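Local coordinates for methanol--corrinoid protein co-methyltransferase (Methanosarcina barkeri, PDB 2I2X) that transfers the methyl group of methanol to the cob(I)amide bound to its partner MtaC, the first step of methanol-dependent methanogenesis, at residues L32-G37 with A80-T85; Y24-G29 with G211-G216; L30-E33 with T39-E42. One frame throughout, in Å; residues are numbered along the deposited sequence.

All three contacts are made by one N-terminal β-hairpin, strands 25-28 and 32-33, as it lies against the N-terminal ends of strands of the TIM barrel. Contacts 1 and 3 share L32 and are buried; their centres are about 2 Å apart, and they hold the second hairpin strand against the neighbouring parallel barrel strands 80-86 and 40-43. Contact 2, centred about 10 Å from contact 1, sets the first hairpin strand against strand 213-216 and is only partly buried, with a lysine on its outer side. Each depends on aliphatic packing, without a direct hydrogen bond between its segments. Contacts 2 and 3 each bring a hairpin carbonyl oxygen onto an isoleucine CD1; contact 1 is purely side-chain packing.

Contact 1 (L32-G37 with A80-T85)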
loop_
_atom_site.group_PDB
_atom_site.type_symbol
_atom_site.label_atom_id
_atom_site.label_comp_id
_atom_site.label_asym_id
_atom_site.label_seq_id
_atom_site.Cartn_x
_atom_site.Cartn_y
_atom_site.Cartn_z
ATOM N N LEU A 32 -8.718 6.396 24.734
ATOM C CA LEU A 32 -8.968 5.227 23.877
ATOM C C LEU A 32 -9.539 4.015 24.642
ATOM O O LEU A 32 -9.193 3.764 25.814
ATOM C CB LEU A 32 -7.697 4.792 23.136
ATOM C CG LEU A 32 -7.968 3.855 21.943
ATOM C CD1 LEU A 32 -8.657 4.598 20.790
ATOM C CD2 LEU A 32 -6.714 3.110 21.448
ATOM N N GLU A 33 -10.403 3.254 23.978
ATOM C CA GLU A 33 -10.885 2.016 24.562
ATOM C C GLU A 33 -10.909 0.912 23.535
ATOM O O GLU A 33 -11.279 1.126 22.369
ATOM C CB GLU A 33 -12.243 2.199 25.207
ATOM C CG GLU A 33 -12.248 3.145 26.433
ATOM C CD GLU A 33 -13.636 3.278 27.029
ATOM O OE1 GLU A 33 -14.574 2.740 26.411
ATOM O OE2 GLU A 33 -13.797 3.903 28.110
ATOM N N ILE A 34 -10.467 -0.265 23.976
ATOM C CA ILE A 34 -10.219 -1.385 23.079
ATOM C C ILE A 34 -11.110 -2.551 23.445
ATOM O O ILE A 34 -11.124 -2.971 24.602
ATOM C CB ILE A 34 -8.735 -1.795 23.113
ATOM C CG1 ILE A 34 -7.861 -0.558 22.978
ATOM C CG2 ILE A 34 -8.438 -2.824 22.017
ATOM C CD1 ILE A 34 -6.422 -0.777 23.288
ATOM N N GLY A 35 -11.850 -3.058 22.455
ATOM C CA GLY A 35 -12.847 -4.095 22.655
ATOM C C GLY A 35 -14.104 -3.520 23.264
ATOM O O GLY A 35 -14.935 -4.251 23.809
ATOM N N ALA A 36 -14.267 -2.208 23.137
ATOM C CA ALA A 36 -15.383 -1.469 23.737
ATOM C C ALA A 36 -16.562 -1.123 22.793
ATOM O O ALA A 36 -17.345 -0.218 23.084
ATOM C CB ALA A 36 -14.838 -0.163 24.389
ATOM N N GLY A 37 -16.727 -1.826 21.685
ATOM C CA GLY A 37 -17.810 -1.440 20.782
ATOM C C GLY A 37 -17.305 -0.687 19.544
ATOM O O GLY A 37 -18.082 -0.059 18.881
ATOM N N ALA A 80 -10.224 7.527 15.687
ATOM C CA ALA A 80 -9.270 6.806 16.569
ATOM C C ALA A 80 -8.109 6.137 15.831
ATOM O O ALA A 80 -8.199 5.779 14.651
ATOM C CB ALA A 80 -9.997 5.780 17.442
ATOM N N ILE A 81 -6.998 5.978 16.527
ATOM C CA ILE A 81 -5.869 5.357 15.899
ATOM C C ILE A 81 -4.850 4.894 16.939
ATOM O O ILE A 81 -4.656 5.571 17.948
ATOM C CB ILE A 81 -5.255 6.318 14.842
ATOM C CG1 ILE A 81 -4.383 5.549 13.826
ATOM C CG2 ILE A 81 -4.623 7.531 15.468
ATOM C CD1 ILE A 81 -3.009 5.504 14.192
ATOM N N ILE A 82 -4.200 3.759 16.690
ATOM C CA ILE A 82 -3.092 3.319 17.548
ATOM C C ILE A 82 -1.828 3.302 16.696
ATOM O O ILE A 82 -1.867 2.801 15.559
ATOM C CB ILE A 82 -3.326 1.895 18.071
ATOM C CG1 ILE A 82 -4.492 1.877 19.061
ATOM C CG2 ILE A 82 -2.058 1.346 18.693
ATOM C CD1 ILE A 82 -5.088 0.475 19.324
ATOM N N LEU A 83 -0.726 3.847 17.216
ATOM C CA LEU A 83 0.577 3.699 16.555
ATOM C C LEU A 83 1.382 2.588 17.242
ATOM O O LEU A 83 1.497 2.548 18.482
ATOM C CB LEU A 83 1.354 5.026 16.564
ATOM C CG LEU A 83 0.828 6.205 15.696
ATOM C CD1 LEU A 83 -0.329 7.068 16.333
ATOM C CD2 LEU A 83 1.993 7.108 15.245
ATOM N N GLU A 84 1.916 1.664 16.453
ATOM C CA GLU A 84 2.785 0.671 17.013
ATOM C C GLU A 84 4.221 0.838 16.512
ATOM O O GLU A 84 4.489 0.707 15.304
ATOM C CB GLU A 84 2.289 -0.762 16.763
ATOM C CG GLU A 84 3.324 -1.804 17.290
ATOM C CD GLU A 84 3.020 -3.244 16.979
ATOM O OE1 GLU A 84 2.058 -3.536 16.230
ATOM O OE2 GLU A 84 3.771 -4.105 17.486
ATOM N N THR A 85 5.136 1.077 17.450
ATOM C CA THR A 85 6.567 1.128 17.161
ATOM C C THR A 85 7.250 -0.179 17.548
ATOM O O THR A 85 7.405 -0.477 18.737
ATOM C CB THR A 85 7.256 2.299 17.916
ATOM O OG1 THR A 85 6.529 3.515 17.672
ATOM C CG2 THR A 85 8.681 2.489 17.463
#
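L32 straddles the start of strand 80-86, with one methyl branch for each of two inward-facing residues. Its CG lies anti to the backbone N (chi1 -164°), which carries the fork of the side chain toward the barrel strand. From there L32 CD1 comes to 3.8 Å from A80 CB, while the other branch, L32 CD2, rests 3.5 Å from I82 CG1. The leucine and I82 side chains cross at about a right angle, so L32 CD2 lies across the outer arm of the isoleucine and also comes within 3.8 Å of I82 CD1. Two residues on, the end of I34 provides a looser flank, its CD1 standing 4.4 Å from I82 CD1; I34 also touches P265 and P283.

A80 and I82 alternate with I81, whose side chain turns away to meet V69 and M73 of helix 55-76. The strand thus presents one face to the hairpin and the other to its covering helix. L32 also reaches K119 and A121 on the adjoining strand 119-126, extending its apolar surroundings past strand 80-86. The bound potassium ion is about 14 Å from the I82 side chain, so this is structural packing remote from the metal sites. Such packing on inward-facing residues at the beginning of a barrel strand is consistent with the hairpin closing the N-terminal end of the TIM barrel, as N-terminal elements do in many such barrels.

Contact 2 (Y24-G29 with G211-G216); sequences YPVKAG and GTISAG
I213 meets V26 and A28, two residues on the same face of the hairpin strand 25-28, and these three side chains, with the backbone carbonyl of K27, form the close-packed part of the contact. V26 and I213 reach toward each other tip to tip, V26 CG1 lying 3.7 Å from I213 CD1. V26 CG1 is anti to its own backbone N (chi1 175°), and from that position it also comes to 4.1 Å from I213 CG2. A28 CB approaches the same I213 CD1 to 3.5 Å. Tightest is K27 O, pressed to 3.0 Å from I213 CD1 without any bond. V263 touches both V26 and I213, and L160 of the adjacent strand touches both A28 and I213, so the cluster continues beyond the two segments.

I213 opens strand 213-216 of the TIM barrel, just after G211 ends helix 181-210 in a Schellman motif; through I213 the β-hairpin covers the N-terminal end of this barrel strand. The two strands do not pair as a sheet: their axes stay 9.3 Å apart and run at 131° to one another. Cut back to an alanine, I213 would be likely to leave a gap between the strands, with V26 CG1 and A28 CB losing the methyl group they share.

The solvent side is looser. The exposed K27 side chain leads away from strand 213-216, and its NZ makes a long, weak ion pair with E33 on the second hairpin strand.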
loop_
_atom_site.group_PDB
_atom_site.type_symbol
_atom_site.label_atom_id
_atom_site.label_comp_id
_atom_site.label_asym_id
_atom_site.label_seq_id
_atom_site.Cartn_x
_atom_site.Cartn_y
_atom_site.Cartn_z
ATOM N N TYR A 24 -13.814 -8.362 28.067
ATOM C CA TYR A 24 -13.017 -7.582 29.013
ATOM C C TYR A 24 -12.274 -6.423 28.353
ATOM O O TYR A 24 -11.080 -6.540 28.072
ATOM C CB TYR A 24 -12.009 -8.484 29.724
ATOM C CG TYR A 24 -12.671 -9.637 30.425
ATOM C CD1 TYR A 24 -13.375 -9.429 31.619
ATOM C CD2 TYR A 24 -12.584 -10.941 29.911
ATOM C CE1 TYR A 24 -13.986 -10.481 32.273
ATOM C CE2 TYR A 24 -13.190 -12.007 30.560
ATOM C CZ TYR A 24 -13.889 -11.764 31.740
ATOM O OH TYR A 24 -14.520 -12.770 32.395
ATOM N N PRO A 25 -12.969 -5.295 28.114
ATOM C CA PRO A 25 -12.305 -4.228 27.366
ATOM C C PRO A 25 -11.040 -3.675 28.043
ATOM O O PRO A 25 -10.832 -3.909 29.226
ATOM C CB PRO A 25 -13.423 -3.183 27.202
ATOM C CG PRO A 25 -14.759 -4.024 27.353
ATOM C CD PRO A 25 -14.375 -4.960 28.443
ATOM N N VAL A 26 -10.183 -2.985 27.279
ATOM C CA VAL A 26 -8.962 -2.365 27.804
ATOM C C VAL A 26 -9.016 -0.841 27.582
ATOM O O VAL A 26 -9.203 -0.366 26.467
ATOM C CB VAL A 26 -7.685 -2.960 27.128
ATOM C CG1 VAL A 26 -6.408 -2.234 27.575
ATOM C CG2 VAL A 26 -7.568 -4.432 27.383
ATOM N N LYS A 27 -8.892 -0.085 28.664
ATOM C CA LYS A 27 -8.847 1.372 28.627
ATOM C C LYS A 27 -7.372 1.796 28.632
ATOM O O LYS A 27 -6.594 1.206 29.354
ATOM C CB LYS A 27 -9.560 1.923 29.852
ATOM C CG LYS A 27 -11.056 1.563 29.919
ATOM C CD LYS A 27 -11.618 1.962 31.272
ATOM C CE LYS A 27 -12.954 2.644 31.172
ATOM N NZ LYS A 27 -14.104 1.757 31.351
ATOM N N ALA A 28 -6.979 2.789 27.826
ATOM C CA ALA A 28 -5.547 3.152 27.694
ATOM C C ALA A 28 -5.306 4.427 26.876
ATOM O O ALA A 28 -6.153 4.856 26.118
ATOM C CB ALA A 28 -4.743 2.003 27.091
ATOM N N GLY A 29 -4.130 5.010 27.036
ATOM C CA GLY A 29 -3.709 6.169 26.278
ATOM C C GLY A 29 -4.628 7.355 26.418
ATOM O O GLY A 29 -5.169 7.623 27.497
ATOM N N GLY A 211 1.693 2.008 35.507
ATOM C CA GLY A 211 0.327 2.376 35.108
ATOM C C GLY A 211 0.083 2.213 33.614
ATOM O O GLY A 211 -0.770 2.894 33.054
ATOM N N THR A 212 0.836 1.328 32.953
ATOM C CA THR A 212 0.626 1.068 31.542
ATOM C C THR A 212 -0.044 -0.290 31.291
ATOM O O THR A 212 -0.544 -0.945 32.212
ATOM C CB THR A 212 1.919 1.190 30.754
ATOM O OG1 THR A 212 2.848 0.180 31.200
ATOM C CG2 THR A 212 2.503 2.615 30.913
ATOM N N ILE A 213 -0.077 -0.718 30.035
ATOM C CA ILE A 213 -0.773 -1.958 29.760
ATOM C C ILE A 213 0.106 -3.092 29.301
ATOM O O ILE A 213 0.876 -2.954 28.373
ATOM C CB ILE A 213 -2.042 -1.737 28.913
ATOM C CG1 ILE A 213 -3.184 -1.443 29.914
ATOM C CG2 ILE A 213 -2.367 -2.981 28.058
ATOM C CD1 ILE A 213 -3.978 -0.270 29.582
ATOM N N SER A 214 0.005 -4.208 30.005
ATOM C CA SER A 214 0.693 -5.414 29.597
ATOM C C SER A 214 -0.168 -6.017 28.485
ATOM O O SER A 214 -1.215 -6.610 28.753
ATOM C CB SER A 214 0.839 -6.355 30.801
ATOM O OG SER A 214 1.402 -7.590 30.432
ATOM N N ALA A 215 0.244 -5.834 27.238
ATOM C CA ALA A 215 -0.656 -6.096 26.135
ATOM C C ALA A 215 -0.681 -7.553 25.627
ATOM O O ALA A 215 -1.744 -8.161 25.556
ATOM C CB ALA A 215 -0.424 -5.099 25.007
ATOM N N GLY A 216 0.476 -8.106 25.273
ATOM C CA GLY A 216 0.572 -9.508 24.858
ATOM C C GLY A 216 1.646 -9.722 23.804
ATOM O O GLY A 216 2.232 -8.758 23.309
#

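Contact 3 (L30-E33 with T39-E42)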
loop_
_atom_site.group_PDB
_atom_site.type_symbol
_atom_site.label_atom_id
_atom_site.label_comp_id
_atom_site.label_asym_id
_atom_site.label_seq_id
_atom_site.Cartn_x
_atom_site.Cartn_y
_atom_site.Cartn_z
ATOM N N LEU A 30 -4.822 8.052 25.306
ATOM C CA LEU A 30 -5.562 9.288 25.312
ATOM C C LEU A 30 -7.007 9.024 24.974
ATOM O O LEU A 30 -7.408 9.083 23.802
ATOM C CB LEU A 30 -4.916 10.280 24.363
ATOM C CG LEU A 30 -3.457 10.627 24.724
ATOM C CD1 LEU A 30 -2.745 11.339 23.590
ATOM C CD2 LEU A 30 -3.398 11.469 26.016
ATOM N N ASP A 31 -7.784 8.680 26.001
ATOM C CA ASP A 31 -9.229 8.526 25.851
ATOM C C ASP A 31 -9.624 7.355 24.905
ATOM O O ASP A 31 -10.727 7.313 24.367
ATOM C CB ASP A 31 -9.820 9.870 25.400
ATOM C CG ASP A 31 -11.308 9.922 25.533
ATOM O OD1 ASP A 31 -11.821 9.421 26.563
ATOM O OD2 ASP A 31 -11.973 10.472 24.609
ATOM N N LEU A 32 -8.718 6.396 24.734
ATOM C CA LEU A 32 -8.968 5.227 23.877
ATOM C C LEU A 32 -9.539 4.015 24.642
ATOM O O LEU A 32 -9.193 3.764 25.814
ATOM C CB LEU A 32 -7.697 4.792 23.136
ATOM C CG LEU A 32 -7.968 3.855 21.943
ATOM C CD1 LEU A 32 -8.657 4.598 20.790
ATOM C CD2 LEU A 32 -6.714 3.110 21.448
ATOM N N GLU A 33 -10.403 3.254 23.978
ATOM C CA GLU A 33 -10.885 2.016 24.562
ATOM C C GLU A 33 -10.909 0.912 23.535
ATOM O O GLU A 33 -11.279 1.126 22.369
ATOM C CB GLU A 33 -12.243 2.199 25.207
ATOM C CG GLU A 33 -12.248 3.145 26.433
ATOM C CD GLU A 33 -13.636 3.278 27.029
ATOM O OE1 GLU A 33 -14.574 2.740 26.411
ATOM O OE2 GLU A 33 -13.797 3.903 28.110
ATOM N N THR A 39 -13.852 -1.103 16.378
ATOM C CA THR A 39 -12.536 -1.530 15.922
ATOM C C THR A 39 -11.622 -0.318 15.770
ATOM O O THR A 39 -12.094 0.792 15.517
ATOM C CB THR A 39 -12.622 -2.283 14.586
ATOM O OG1 THR A 39 -13.239 -1.438 13.598
ATOM C CG2 THR A 39 -13.430 -3.586 14.740
ATOM N N ILE A 40 -10.319 -0.521 15.933
ATOM C CA ILE A 40 -9.354 0.581 15.851
ATOM C C ILE A 40 -8.206 0.231 14.913
ATOM O O ILE A 40 -7.629 -0.861 15.028
ATOM C CB ILE A 40 -8.729 0.894 17.206
ATOM C CG1 ILE A 40 -9.790 1.247 18.243
ATOM C CG2 ILE A 40 -7.772 2.047 17.088
ATOM C CD1 ILE A 40 -9.365 0.834 19.640
ATOM N N PRO A 41 -7.857 1.155 13.984
ATOM C CA PRO A 41 -6.686 0.856 13.153
ATOM C C PRO A 41 -5.402 0.986 13.958
ATOM O O PRO A 41 -5.294 1.852 14.822
ATOM C CB PRO A 41 -6.760 1.919 12.043
ATOM C CG PRO A 41 -7.496 3.076 12.676
ATOM C CD PRO A 41 -8.468 2.460 13.652
ATOM N N GLU A 42 -4.435 0.124 13.658
ATOM C CA GLU A 42 -3.129 0.118 14.325
ATOM C C GLU A 42 -2.060 0.153 13.235
ATOM O O GLU A 42 -1.859 -0.832 12.508
ATOM C CB GLU A 42 -2.971 -1.126 15.224
ATOM C CG GLU A 42 -1.588 -1.268 15.957
ATOM C CD GLU A 42 -1.623 -2.123 17.292
ATOM O OE1 GLU A 42 -2.456 -3.063 17.462
ATOM O OE2 GLU A 42 -0.813 -1.832 18.200
#
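L32 begins the contact by offering its forked end to the I40 side chain, the two reaching toward each other tip to tip. I40 CD1 sits in front of the whole fork, 3.9 Å from L32 CD2 and about as far from L32 CG and L32 CD1. I40 CG1 stands beside the backbone N and anti to the carbonyl carbon (chi1 -58°), directing CD1 toward the hairpin strand.

E33 follows with its side chain turned away, so its share of the contact comes from the backbone. The carbonyl E33 O lies 3.3 Å from I40 CD1. On the same residue, the amide N is bonded to the hydroxyl of Y38, in the turn leading to strand 40-43.

I40 itself is fixed in the barrel sheet by backbone hydrogen bonds to D308 and W310, and the next residue, P41, is bonded to I82 on the other neighbouring strand. Dispersion between aliphatic groups, together with a close but non-bonded carbonyl oxygen, carries the contact. Such chemistry gives little directional preference, which implies that shape and burial, more than polar pairing, seat this hairpin strand on strand 40-43.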